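Local coordinates for Alpha/beta hydrolase (Legionella pneumophila subsp. pneumophila str. Philadelphia 1, PDB 4EZI), which is of unknown function but has the alpha/beta hydrolase fold and may be a triacylglycerol lipase, at residues Leu163-Tyr168 with Leu189-Val194; Met178-Ala183 with Tyr302-Thr307; Ala218-Ala223 with Gln266-Asp271; Glu241-Pro246 with Leu273-Pro278. All blocks are in the same frame, centred on the assembly; numbering follows the deposited sequence. Where two conformers were deposited one is given.

Contact 1 of 4, residues Leu163-Tyr168 with Leu189-Val194; sequences LYLAGY and LPVSAV
The Tyr164 ring presents its edge to Ala193, whose CB lies near the ring plane, 4.2 Å from CD1. Ser192 CB approaches CE1 obliquely. Beyond these two segments Tyr111 stacks on the ring and Phe366 meets it. This is the parallel strand pair of a beta-alpha-beta crossover in the alpha/beta hydrolase sheet. Strands 162-168 and 193-197 lie next to each other, and helix 170-185 connects them. Gly167, near the end of strand 162-168, is probably part of a nucleophile elbow.

Tyr164 and Ala193 place their side chains on one face of the sheet, beside helix 355-370. Leu165 and Val194 use the other face, against helix 170-185. There Leu165 CD1 touches both Val194 CG2 and Val191 CG1, each at 4.0 Å. At the strand entrance, Leu163 CD2 meets Leu189 CD2 at 4.1 Å, the two side chains crossing at about a right angle.

Leu165 N donates to Ala193 O at 3.0 Å. Leu163 is held at both polar backbone atoms by Ser192. Ser192 N gives a 2.8 Å bond to Leu163 O, and Ala193 N adds a weak one. Leu163 N in turn donates to Ser192 OG at 3.0 Å, in a nearly straight bond of 166°.

Contact 2 of 4, residues Met178-Ala183 with Tyr302-Thr307; sequences MFEMLA and YDFKPT
Glu180 lies over one face of the Phe304 ring. Its CB sits 3.6 Å above the plane, over the centre, in a CH-pi contact. The chain then continues extended past CG, and CG reaches CG and CD1 of the ring at 3.8 Å. The carboxylate is stacked on the ring, with the two planes 26° apart, and OE2 comes to 3.7 Å from Phe304 CD1. With CG between its backbone N and carbonyl carbon (chi1 63°), the Phe304 ring is set against the helix.

Phe179 meets the same ring at its edge. The pair is an offset edge-to-face stack, with the edge of Phe304 toward the face of Phe179 and the planes at 81°. Phe179 CD2 is 3.9 Å from Phe304 CE2. Further along the Phe179 ring, CZ touches Pro306 CB at 3.8 Å and CE1 touches Thr307 OG1 at 3.4 Å. Ala183 CB, one helical turn on, packs against the OG1 and CG2 of Thr307.

The contact lays the loop before strand 310-314 on helix 170-185, the crossover helix of the alpha/beta hydrolase fold that follows the probable nucleophile elbow.

Farther out, His301 ND1 hydrogen-bonds Glu180 OE1. A water accepts from Asp303 N at 3.0 Å and donates weakly to Glu180 OE2. Asp303 OD1 forms a salt bridge with Lys335, and Phe333 meets Phe304 edge-to-face.

Contact 3 of 4, residues Ala218-Ala223 with Gln266-Asp271; sequences ATAYLA and QALPQD
Thr219 provides the direct polar bond of this contact. Its OG1 donates to Pro269 O at 2.8 Å. The donor is tilted 23° from the carbonyl plane, and the C=O...donor angle is 148°. OG1 is anti to the carbonyl carbon of Thr219, beside the backbone N (chi1 -55°). This puts it on the side of Pro269 and Gln270, and Gln270 O lies 3.2 Å from OG1.

A water makes the second polar link. It accepts from Thr219 N at 3.0 Å and donates to Gln270 O at 2.8 Å. Thr219 N is in the first turn of helix 218-233, where N-H groups commonly lack an in-helix acceptor. Here the water ties it to the facing chain. Gln270 NE2 is hydrogen-bonded to Pro216 O, outside both segments.

The contact joins the start of helix 218-233 to the chain leaving helix 261-267. Both belong to the helical region inserted between strands 193-197 and 310-314 of the alpha/beta hydrolase sheet. Leu268 is the first residue to depart from helical geometry, and its CB points toward helix 218-233.

The apolar contacts centre on Leu268. Its CB meets Thr219 CG2 at 3.9 Å, and the two side chains cross at a slant. Its CD1 reaches Ala220 CA at 3.8 Å and packs more loosely on Ala223 CB at 4.3 Å. Leu254 of helix 247-254 also touches Leu268.

Contact 4 of 4, residues Glu241-Pro246 with Leu273-Pro278; sequences EIFAPP and LLIFQP
Ile242 O is gripped from the facing chain by Gln277 N, in a hydrogen bond of 2.9 Å. The N lies above the carbonyl plane, 37° out of it. Phe276 CA adds a CA-H...O contact to the same oxygen, and the edge of the Phe276 ring faces it in plane. A single beta bridge pairs Phe243 with Phe276, within the helical region inserted between strands 193-197 and 310-314 of the alpha/beta hydrolase fold.

The second backbone bond, Ala244 N to Ile275 O, is also 2.9 Å. Its donor stands 47° out of the carbonyl plane. Ile275 O receives a CA-H...O contact from Phe243 CA as well, and it lies in plane at the edge of the Phe243 ring.

The two phenylalanine side chains lie side by side and point the same way. Their planes are 20° apart but slid so far that the rings barely overlap, and CE1 of Phe243 meets CE1 of Phe276 at 3.6 Å. Each ring has an isoleucine on one face. Ile242 CG2 sits over the centre of Phe243, and Ile275 CG1 is offset toward the rim of Phe276. Ile242 CG2 also touches Phe276 CE1 at 3.8 Å. Leu222 of helix 218-233 touches Phe276.

The Gln277 chain is bent, and its NE2 lies 3.9 Å from Pro245 CD. A water accepts from Gln277 NE2 at 2.9 Å and donates to Phe243 O at 2.7 Å.

How the contacts relate
From the N terminus, contact 1 comes first. It closes a short loop through helix 170-185 and pairs neighbouring strands of the sheet. Contact 2 starts on that same helix, inside the loop of contact 1, and closes only at 302-307, so the two cross. They also touch: Val194 packs on Phe179, and Leu165 on Met178 and Leu182. The long loop closed by contact 2 contains contacts 3 and 4, both in the inserted helical region. These two cross each other and share packing, with Ile275 against Thr219, Ala223 and Pro269. Contacts 1 and 3 lie on opposite sides of the chain's centre, with centres about 32 Å apart.

Contact 1 of 4, residues Leu163-Tyr168 with Leu189-Val194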
loop_
_atom_site.group_PDB
_atom_site.type_symbol
_atom_site.label_atom_id
_atom_site.label_comp_id
_atom_site.label_asym_id
_atom_site.label_seq_id
_atom_site.Cartn_x
_atom_site.Cartn_y
_atom_site.Cartn_z
ATOM N N LEU A 163 15.497 8.398 1.473
ATOM C CA LEU A 163 14.249 7.917 0.904
ATOM C C LEU A 163 13.797 6.668 1.645
ATOM O O LEU A 163 14.517 5.658 1.699
ATOM C CB LEU A 163 14.424 7.623 -0.583
ATOM C CG LEU A 163 13.234 7.004 -1.311
ATOM C CD1 LEU A 163 11.973 7.880 -1.261
ATOM C CD2 LEU A 163 13.606 6.694 -2.742
ATOM N N TYR A 164 12.598 6.719 2.206
ATOM C CA TYR A 164 12.044 5.632 2.993
ATOM C C TYR A 164 10.749 5.148 2.328
ATOM O O TYR A 164 9.968 5.975 1.870
ATOM C CB TYR A 164 11.734 6.116 4.418
ATOM C CG TYR A 164 12.834 6.942 5.054
ATOM C CD1 TYR A 164 13.977 6.349 5.562
ATOM C CD2 TYR A 164 12.746 8.325 5.094
ATOM C CE1 TYR A 164 14.993 7.134 6.142
ATOM C CE2 TYR A 164 13.726 9.101 5.658
ATOM C CZ TYR A 164 14.865 8.510 6.160
ATOM O OH TYR A 164 15.843 9.278 6.744
ATOM N N LEU A 165 10.509 3.839 2.306
ATOM C CA LEU A 165 9.306 3.298 1.662
ATOM C C LEU A 165 8.533 2.474 2.692
ATOM O O LEU A 165 9.090 1.545 3.268
ATOM C CB LEU A 165 9.678 2.404 0.472
ATOM C CG LEU A 165 10.688 2.951 -0.546
ATOM C CD1 LEU A 165 10.962 1.865 -1.589
ATOM C CD2 LEU A 165 10.263 4.259 -1.186
ATOM N N ALA A 166 7.246 2.762 2.882
ATOM C CA ALA A 166 6.410 2.007 3.822
ATOM C C ALA A 166 4.996 1.902 3.274
ATOM O O ALA A 166 4.586 2.670 2.424
ATOM C CB ALA A 166 6.386 2.656 5.201
ATOM N N GLY A 167 4.238 0.981 3.848
ATOM C CA GLY A 167 2.835 0.859 3.529
ATOM C C GLY A 167 2.217 -0.185 4.414
ATOM O O GLY A 167 2.924 -0.835 5.185
ATOM N N TYR A 168 0.904 -0.397 4.280
ATOM C CA TYR A 168 0.211 -1.403 5.106
ATOM C C TYR A 168 -0.717 -2.195 4.219
ATOM O O TYR A 168 -1.417 -1.647 3.377
ATOM C CB TYR A 168 -0.590 -0.728 6.227
ATOM C CG TYR A 168 -0.936 -1.673 7.366
ATOM C CD1 TYR A 168 0.038 -2.030 8.282
ATOM C CD2 TYR A 168 -2.204 -2.237 7.521
ATOM C CE1 TYR A 168 -0.249 -2.908 9.332
ATOM C CE2 TYR A 168 -2.491 -3.120 8.542
ATOM C CZ TYR A 168 -1.501 -3.444 9.450
ATOM O OH TYR A 168 -1.722 -4.347 10.451
ATOM N N LEU A 189 19.015 5.504 -7.986
ATOM C CA LEU A 189 18.258 6.256 -6.989
ATOM C C LEU A 189 18.432 5.559 -5.633
ATOM O O LEU A 189 17.918 4.469 -5.434
ATOM C CB LEU A 189 16.778 6.305 -7.368
ATOM C CG LEU A 189 15.901 7.041 -6.353
ATOM C CD1 LEU A 189 16.278 8.527 -6.256
ATOM C CD2 LEU A 189 14.437 6.872 -6.703
ATOM N N PRO A 190 19.119 6.196 -4.671
ATOM C CA PRO A 190 19.321 5.507 -3.390
ATOM C C PRO A 190 18.029 5.349 -2.607
ATOM O O PRO A 190 17.206 6.269 -2.591
ATOM C CB PRO A 190 20.303 6.412 -2.617
ATOM C CG PRO A 190 20.848 7.373 -3.612
ATOM C CD PRO A 190 19.901 7.440 -4.767
ATOM N N VAL A 191 17.853 4.167 -2.015
ATOM C CA VAL A 191 16.752 3.890 -1.114
ATOM C C VAL A 191 17.385 3.643 0.255
ATOM O O VAL A 191 18.341 2.858 0.359
ATOM C CB VAL A 191 15.925 2.677 -1.567
ATOM C CG1 VAL A 191 14.834 2.343 -0.521
ATOM C CG2 VAL A 191 15.326 2.895 -2.944
ATOM N N SER A 192 16.901 4.328 1.290
ATOM C CA SER A 192 17.510 4.302 2.632
ATOM C C SER A 192 16.973 3.193 3.529
ATOM O O SER A 192 17.713 2.623 4.313
ATOM C CB SER A 192 17.332 5.657 3.335
ATOM O OG SER A 192 17.739 6.729 2.501
ATOM N N ALA A 193 15.682 2.890 3.441
ATOM C CA ALA A 193 15.088 1.860 4.295
ATOM C C ALA A 193 13.690 1.572 3.780
ATOM O O ALA A 193 13.018 2.455 3.237
ATOM C CB ALA A 193 15.009 2.290 5.737
ATOM N N VAL A 194 13.238 0.338 3.981
ATOM C CA VAL A 194 11.962 -0.162 3.467
ATOM C C VAL A 194 11.293 -0.967 4.589
ATOM O O VAL A 194 11.925 -1.851 5.162
ATOM C CB VAL A 194 12.193 -1.026 2.213
ATOM C CG1 VAL A 194 10.854 -1.513 1.656
ATOM C CG2 VAL A 194 12.940 -0.221 1.160
#

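Contact 2 of 4, residues Met178-Ala183 with Tyr302-Thr307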
loop_
_atom_site.group_PDB
_atom_site.type_symbol
_atom_site.label_atom_id
_atom_site.label_comp_id
_atom_site.label_asym_id
_atom_site.label_seq_id
_atom_site.Cartn_x
_atom_site.Cartn_y
_atom_site.Cartn_z
HETATM N N MSE A 178 7.285 -1.828 -5.441
HETATM C CA MSE A 178 7.930 -0.548 -5.719
HETATM C C MSE A 178 9.445 -0.663 -5.482
HETATM O O MSE A 178 10.241 -0.206 -6.301
HETATM C CB MSE A 178 7.333 0.510 -4.792
HETATM C CG MSE A 178 7.970 1.874 -4.933
HETATM SE SE MSE A 178 7.231 3.091 -3.640
HETATM C CE MSE A 178 8.050 4.667 -4.378
ATOM N N PHE A 179 9.820 -1.218 -4.344
ATOM C CA PHE A 179 11.239 -1.426 -3.997
ATOM C C PHE A 179 11.967 -2.257 -5.066
ATOM O O PHE A 179 13.039 -1.878 -5.553
ATOM C CB PHE A 179 11.253 -2.115 -2.651
ATOM C CG PHE A 179 12.620 -2.351 -2.023
ATOM C CD1 PHE A 179 13.746 -1.567 -2.272
ATOM C CD2 PHE A 179 12.725 -3.374 -1.103
ATOM C CE1 PHE A 179 14.941 -1.815 -1.593
ATOM C CE2 PHE A 179 13.900 -3.600 -0.406
ATOM C CZ PHE A 179 15.007 -2.823 -0.670
ATOM N N GLU A 180 11.347 -3.369 -5.477
ATOM C CA GLU A 180 11.908 -4.228 -6.488
ATOM C C GLU A 180 12.129 -3.471 -7.787
ATOM O O GLU A 180 13.194 -3.590 -8.418
ATOM C CB GLU A 180 10.994 -5.452 -6.691
ATOM C CG GLU A 180 11.496 -6.432 -7.706
ATOM C CD GLU A 180 10.576 -7.594 -7.896
ATOM O OE1 GLU A 180 9.345 -7.388 -7.806
ATOM O OE2 GLU A 180 11.072 -8.710 -8.158
HETATM N N MSE A 181 11.124 -2.721 -8.213
HETATM C CA MSE A 181 11.186 -2.003 -9.471
HETATM C C MSE A 181 12.166 -0.842 -9.430
HETATM O O MSE A 181 12.828 -0.568 -10.431
HETATM C CB MSE A 181 9.794 -1.539 -9.895
HETATM C CG MSE A 181 9.740 -0.921 -11.284
HETATM SE SE MSE A 181 7.954 -0.418 -11.851
HETATM C CE MSE A 181 7.242 -2.194 -12.281
ATOM N N LEU A 182 12.263 -0.159 -8.301
ATOM C CA LEU A 182 13.290 0.873 -8.150
ATOM C C LEU A 182 14.695 0.282 -8.318
ATOM O O LEU A 182 15.527 0.818 -9.051
ATOM C CB LEU A 182 13.174 1.580 -6.800
ATOM C CG LEU A 182 12.041 2.615 -6.678
ATOM C CD1 LEU A 182 11.959 3.090 -5.233
ATOM C CD2 LEU A 182 12.237 3.782 -7.648
ATOM N N ALA A 183 14.947 -0.844 -7.659
ATOM C CA ALA A 183 16.259 -1.481 -7.732
ATOM C C ALA A 183 16.564 -1.923 -9.165
ATOM O O ALA A 183 17.701 -1.831 -9.626
ATOM C CB ALA A 183 16.337 -2.654 -6.760
ATOM N N TYR A 302 9.167 -11.861 -3.448
ATOM C CA TYR A 302 9.955 -11.962 -2.242
ATOM C C TYR A 302 11.285 -12.653 -2.513
ATOM O O TYR A 302 11.901 -13.156 -1.581
ATOM C CB TYR A 302 9.165 -12.662 -1.134
ATOM C CG TYR A 302 8.561 -13.979 -1.558
ATOM C CD1 TYR A 302 9.311 -15.131 -1.507
ATOM C CD2 TYR A 302 7.246 -14.069 -2.034
ATOM C CE1 TYR A 302 8.795 -16.359 -1.927
ATOM C CE2 TYR A 302 6.719 -15.298 -2.451
ATOM C CZ TYR A 302 7.503 -16.432 -2.393
ATOM O OH TYR A 302 7.007 -17.662 -2.805
ATOM N N ASP A 303 11.728 -12.612 -3.764
ATOM C CA ASP A 303 12.966 -13.280 -4.168
ATOM C C ASP A 303 13.816 -12.394 -5.060
ATOM O O ASP A 303 14.192 -12.765 -6.176
ATOM C CB ASP A 303 12.627 -14.589 -4.887
ATOM C CG ASP A 303 13.846 -15.490 -5.080
ATOM O OD1 ASP A 303 14.796 -15.428 -4.259
ATOM O OD2 ASP A 303 13.834 -16.277 -6.058
ATOM N N PHE A 304 14.121 -11.205 -4.562
ATOM C CA PHE A 304 15.035 -10.282 -5.209
ATOM C C PHE A 304 15.984 -9.745 -4.150
ATOM O O PHE A 304 15.702 -9.799 -2.958
ATOM C CB PHE A 304 14.298 -9.141 -5.913
ATOM C CG PHE A 304 13.507 -8.236 -4.990
ATOM C CD1 PHE A 304 12.194 -8.538 -4.673
ATOM C CD2 PHE A 304 14.081 -7.080 -4.461
ATOM C CE1 PHE A 304 11.462 -7.698 -3.830
ATOM C CE2 PHE A 304 13.347 -6.246 -3.623
ATOM C CZ PHE A 304 12.038 -6.553 -3.322
ATOM N N LYS A 305 17.142 -9.268 -4.601
ATOM C CA LYS A 305 18.127 -8.709 -3.706
ATOM C C LYS A 305 17.702 -7.326 -3.228
ATOM O O LYS A 305 17.562 -6.410 -4.048
ATOM C CB LYS A 305 19.484 -8.618 -4.406
ATOM C CG LYS A 305 20.603 -8.090 -3.504
ATOM C CD LYS A 305 21.939 -8.015 -4.237
ATOM C CE LYS A 305 23.038 -7.513 -3.316
ATOM N NZ LYS A 305 24.260 -7.092 -4.080
ATOM N N PRO A 306 17.526 -7.164 -1.909
ATOM C CA PRO A 306 17.193 -5.821 -1.418
ATOM C C PRO A 306 18.400 -4.908 -1.527
ATOM O O PRO A 306 19.545 -5.343 -1.307
ATOM C CB PRO A 306 16.855 -6.049 0.046
ATOM C CG PRO A 306 16.649 -7.482 0.211
ATOM C CD PRO A 306 17.453 -8.167 -0.835
ATOM N N THR A 307 18.151 -3.660 -1.895
ATOM C CA THR A 307 19.200 -2.654 -2.048
ATOM C C THR A 307 19.130 -1.589 -0.931
ATOM O O THR A 307 19.699 -0.500 -1.052
ATOM C CB THR A 307 19.075 -1.987 -3.422
ATOM O OG1 THR A 307 17.744 -1.459 -3.549
ATOM C CG2 THR A 307 19.390 -2.990 -4.558
HETATM O O HOH W 1 10.876 -11.555 -6.495
#

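Contact 3 of 4, residues Ala218-Ala223 with Gln266-Asp271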
loop_
_atom_site.group_PDB
_atom_site.type_symbol
_atom_site.label_atom_id
_atom_site.label_comp_id
_atom_site.label_asym_id
_atom_site.label_seq_id
_atom_site.Cartn_x
_atom_site.Cartn_y
_atom_site.Cartn_z
ATOM N N ALA A 218 -12.243 -11.150 4.342
ATOM C CA ALA A 218 -11.707 -12.049 3.309
ATOM C C ALA A 218 -12.542 -12.089 2.055
ATOM O O ALA A 218 -12.019 -11.974 0.957
ATOM C CB ALA A 218 -11.578 -13.464 3.878
ATOM N N THR A 219 -13.858 -12.233 2.203
ATOM C CA THR A 219 -14.696 -12.314 1.023
ATOM C C THR A 219 -14.593 -11.032 0.196
ATOM O O THR A 219 -14.522 -11.076 -1.035
ATOM C CB THR A 219 -16.151 -12.581 1.402
ATOM O OG1 THR A 219 -16.168 -13.764 2.205
ATOM C CG2 THR A 219 -17.019 -12.791 0.154
ATOM N N ALA A 220 -14.625 -9.881 0.867
ATOM C CA ALA A 220 -14.491 -8.597 0.174
ATOM C C ALA A 220 -13.164 -8.508 -0.567
ATOM O O ALA A 220 -13.116 -8.050 -1.708
ATOM C CB ALA A 220 -14.677 -7.435 1.137
ATOM N N TYR A 221 -12.058 -8.895 0.072
ATOM C CA TYR A 221 -10.772 -8.854 -0.595
ATOM C C TYR A 221 -10.789 -9.720 -1.865
ATOM O O TYR A 221 -10.256 -9.344 -2.909
ATOM C CB TYR A 221 -9.661 -9.362 0.318
ATOM C CG TYR A 221 -9.353 -8.588 1.575
ATOM C CD1 TYR A 221 -9.409 -7.209 1.614
ATOM C CD2 TYR A 221 -8.928 -9.244 2.702
ATOM C CE1 TYR A 221 -9.030 -6.500 2.757
ATOM C CE2 TYR A 221 -8.554 -8.559 3.851
ATOM C CZ TYR A 221 -8.628 -7.171 3.870
ATOM O OH TYR A 221 -8.246 -6.479 4.993
ATOM N N LEU A 222 -11.303 -10.939 -1.749
ATOM C CA LEU A 222 -11.281 -11.868 -2.880
ATOM C C LEU A 222 -12.203 -11.414 -3.990
ATOM O O LEU A 222 -11.872 -11.556 -5.169
ATOM C CB LEU A 222 -11.628 -13.294 -2.427
ATOM C CG LEU A 222 -10.547 -13.929 -1.549
ATOM C CD1 LEU A 222 -11.088 -15.210 -0.923
ATOM C CD2 LEU A 222 -9.257 -14.203 -2.301
ATOM N N ALA A 223 -13.365 -10.893 -3.621
ATOM C CA ALA A 223 -14.285 -10.342 -4.620
ATOM C C ALA A 223 -13.587 -9.209 -5.412
ATOM O O ALA A 223 -13.595 -9.190 -6.646
ATOM C CB ALA A 223 -15.531 -9.822 -3.923
ATOM N N GLN A 266 -21.304 -6.111 4.693
ATOM C CA GLN A 266 -22.623 -6.626 5.057
ATOM C C GLN A 266 -23.331 -7.350 3.903
ATOM O O GLN A 266 -24.090 -8.297 4.140
ATOM C CB GLN A 266 -23.481 -5.485 5.592
ATOM C CG GLN A 266 -24.771 -5.918 6.276
ATOM C CD GLN A 266 -24.557 -6.900 7.429
ATOM O OE1 GLN A 266 -23.605 -6.781 8.203
ATOM N NE2 GLN A 266 -25.452 -7.878 7.541
ATOM N N ALA A 267 -23.078 -6.938 2.663
ATOM C CA ALA A 267 -23.720 -7.530 1.476
ATOM C C ALA A 267 -23.127 -8.867 1.078
ATOM O O ALA A 267 -23.749 -9.583 0.312
ATOM C CB ALA A 267 -23.632 -6.563 0.302
ATOM N N LEU A 268 -21.918 -9.179 1.522
ATOM C CA LEU A 268 -21.224 -10.382 1.099
ATOM C C LEU A 268 -21.207 -11.388 2.239
ATOM O O LEU A 268 -21.068 -11.025 3.416
ATOM C CB LEU A 268 -19.783 -10.026 0.715
ATOM C CG LEU A 268 -19.662 -9.173 -0.556
ATOM C CD1 LEU A 268 -18.199 -8.786 -0.748
ATOM C CD2 LEU A 268 -20.246 -9.859 -1.801
ATOM N N PRO A 269 -21.259 -12.677 1.903
ATOM C CA PRO A 269 -21.138 -13.685 2.960
ATOM C C PRO A 269 -19.749 -13.688 3.605
ATOM O O PRO A 269 -18.771 -13.304 2.985
ATOM C CB PRO A 269 -21.380 -15.001 2.222
ATOM C CG PRO A 269 -20.985 -14.738 0.833
ATOM C CD PRO A 269 -21.290 -13.283 0.562
ATOM N N GLN A 270 -19.686 -14.143 4.840
ATOM C CA GLN A 270 -18.406 -14.257 5.526
ATOM C C GLN A 270 -17.523 -15.387 5.000
ATOM O O GLN A 270 -16.303 -15.271 5.048
ATOM C CB GLN A 270 -18.606 -14.338 7.032
ATOM C CG GLN A 270 -18.856 -12.940 7.629
ATOM C CD GLN A 270 -17.572 -12.116 7.760
ATOM O OE1 GLN A 270 -16.683 -12.491 8.531
ATOM N NE2 GLN A 270 -17.448 -11.016 6.968
ATOM N N ASP A 271 -18.141 -16.449 4.476
ATOM C CA ASP A 271 -17.414 -17.563 3.862
ATOM C C ASP A 271 -17.210 -17.284 2.373
ATOM O O ASP A 271 -18.187 -17.299 1.619
ATOM C CB ASP A 271 -18.199 -18.863 4.039
ATOM C CG ASP A 271 -17.511 -20.072 3.421
ATOM O OD1 ASP A 271 -16.417 -19.956 2.823
ATOM O OD2 ASP A 271 -18.072 -21.201 3.568
HETATM O O HOH W 2 -14.948 -12.805 4.988
#

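Contact 4 of 4, residues Glu241-Pro246 with Leu273-Pro278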
loop_
_atom_site.group_PDB
_atom_site.type_symbol
_atom_site.label_atom_id
_atom_site.label_comp_id
_atom_site.label_asym_id
_atom_site.label_seq_id
_atom_site.Cartn_x
_atom_site.Cartn_y
_atom_site.Cartn_z
ATOM N N GLU A 241 -17.884 -17.673 -14.770
ATOM C CA GLU A 241 -17.008 -18.795 -14.454
ATOM C C GLU A 241 -16.487 -18.639 -13.017
ATOM O O GLU A 241 -16.280 -19.628 -12.314
ATOM C CB GLU A 241 -15.827 -18.846 -15.437
ATOM C CG GLU A 241 -14.855 -19.964 -15.082
ATOM C CD GLU A 241 -13.653 -20.155 -16.007
ATOM O OE1 GLU A 241 -13.589 -19.540 -17.100
ATOM O OE2 GLU A 241 -12.784 -20.995 -15.626
ATOM N N ILE A 242 -16.236 -17.396 -12.608
ATOM C CA ILE A 242 -15.631 -17.072 -11.327
ATOM C C ILE A 242 -16.682 -17.036 -10.223
ATOM O O ILE A 242 -16.592 -17.770 -9.229
ATOM C CB ILE A 242 -14.892 -15.716 -11.424
ATOM C CG1 ILE A 242 -13.811 -15.747 -12.509
ATOM C CG2 ILE A 242 -14.313 -15.332 -10.079
ATOM C CD1 ILE A 242 -13.229 -14.412 -12.800
ATOM N N PHE A 243 -17.690 -16.175 -10.386
ATOM C CA PHE A 243 -18.614 -15.811 -9.318
ATOM C C PHE A 243 -19.950 -16.502 -9.478
ATOM O O PHE A 243 -20.586 -16.442 -10.536
ATOM C CB PHE A 243 -18.845 -14.293 -9.298
ATOM C CG PHE A 243 -17.613 -13.502 -8.964
ATOM C CD1 PHE A 243 -16.966 -13.662 -7.739
ATOM C CD2 PHE A 243 -17.130 -12.557 -9.844
ATOM C CE1 PHE A 243 -15.841 -12.912 -7.429
ATOM C CE2 PHE A 243 -16.006 -11.822 -9.549
ATOM C CZ PHE A 243 -15.379 -11.976 -8.324
ATOM N N ALA A 244 -20.406 -17.134 -8.396
ATOM C CA ALA A 244 -21.733 -17.744 -8.315
ATOM C C ALA A 244 -22.806 -16.670 -8.228
ATOM O O ALA A 244 -22.583 -15.591 -7.688
ATOM C CB ALA A 244 -21.819 -18.632 -7.091
ATOM N N PRO A 245 -24.006 -16.953 -8.747
ATOM C CA PRO A 245 -25.071 -15.966 -8.690
ATOM C C PRO A 245 -25.577 -15.818 -7.254
ATOM O O PRO A 245 -25.601 -16.794 -6.509
ATOM C CB PRO A 245 -26.142 -16.532 -9.616
ATOM C CG PRO A 245 -25.925 -18.014 -9.517
ATOM C CD PRO A 245 -24.439 -18.186 -9.432
ATOM N N PRO A 246 -26.051 -14.615 -6.895
ATOM C CA PRO A 246 -26.102 -13.391 -7.704
ATOM C C PRO A 246 -24.845 -12.515 -7.581
ATOM O O PRO A 246 -24.861 -11.369 -8.015
ATOM C CB PRO A 246 -27.288 -12.666 -7.088
ATOM C CG PRO A 246 -27.113 -12.963 -5.594
ATOM C CD PRO A 246 -26.629 -14.404 -5.548
ATOM N N LEU A 273 -16.138 -18.972 -0.001
ATOM C CA LEU A 273 -16.495 -20.005 -0.959
ATOM C C LEU A 273 -17.890 -19.793 -1.527
ATOM O O LEU A 273 -18.167 -20.219 -2.653
ATOM C CB LEU A 273 -16.377 -21.398 -0.346
ATOM C CG LEU A 273 -14.960 -21.780 0.090
ATOM C CD1 LEU A 273 -14.935 -23.149 0.747
ATOM C CD2 LEU A 273 -13.980 -21.738 -1.057
ATOM N N LEU A 274 -18.771 -19.107 -0.791
ATOM C CA LEU A 274 -20.164 -18.915 -1.238
ATOM C C LEU A 274 -20.256 -17.938 -2.414
ATOM O O LEU A 274 -21.262 -17.971 -3.134
ATOM C CB LEU A 274 -21.043 -18.455 -0.075
ATOM C CG LEU A 274 -21.334 -19.508 0.983
ATOM C CD1 LEU A 274 -21.961 -18.856 2.196
ATOM C CD2 LEU A 274 -22.215 -20.615 0.395
ATOM N N ILE A 275 -19.240 -17.110 -2.659
ATOM C CA ILE A 275 -19.314 -16.192 -3.810
ATOM C C ILE A 275 -18.765 -16.790 -5.094
ATOM O O ILE A 275 -18.897 -16.180 -6.145
ATOM C CB ILE A 275 -18.683 -14.808 -3.554
ATOM C CG1 ILE A 275 -17.147 -14.852 -3.483
ATOM C CG2 ILE A 275 -19.372 -14.153 -2.332
ATOM C CD1 ILE A 275 -16.502 -13.467 -3.571
ATOM N N PHE A 276 -18.144 -17.971 -5.019
ATOM C CA PHE A 276 -17.468 -18.541 -6.183
ATOM C C PHE A 276 -18.157 -19.776 -6.691
ATOM O O PHE A 276 -18.710 -20.564 -5.933
ATOM C CB PHE A 276 -16.018 -18.934 -5.825
ATOM C CG PHE A 276 -15.128 -17.754 -5.530
ATOM C CD1 PHE A 276 -14.781 -16.886 -6.535
ATOM C CD2 PHE A 276 -14.666 -17.509 -4.236
ATOM C CE1 PHE A 276 -13.985 -15.788 -6.282
ATOM C CE2 PHE A 276 -13.888 -16.415 -3.980
ATOM C CZ PHE A 276 -13.529 -15.550 -4.987
ATOM N N GLN A 277 -18.035 -20.014 -7.988
ATOM C CA GLN A 277 -18.326 -21.349 -8.505
ATOM C C GLN A 277 -17.331 -22.336 -7.887
ATOM O O GLN A 277 -16.155 -22.045 -7.815
ATOM C CB GLN A 277 -18.209 -21.398 -10.017
ATOM C CG GLN A 277 -19.416 -20.778 -10.723
ATOM C CD GLN A 277 -20.731 -21.540 -10.413
ATOM O OE1 GLN A 277 -20.676 -22.727 -10.062
ATOM N NE2 GLN A 277 -21.872 -20.880 -10.538
ATOM N N PRO A 278 -17.794 -23.522 -7.455
ATOM C CA PRO A 278 -16.856 -24.454 -6.823
ATOM C C PRO A 278 -15.683 -24.901 -7.699
ATOM O O PRO A 278 -14.584 -25.061 -7.202
ATOM C CB PRO A 278 -17.744 -25.640 -6.449
ATOM C CG PRO A 278 -19.063 -25.071 -6.226
ATOM C CD PRO A 278 -19.188 -23.919 -7.207
HETATM O O HOH W 3 -21.785 -18.383 -11.913
#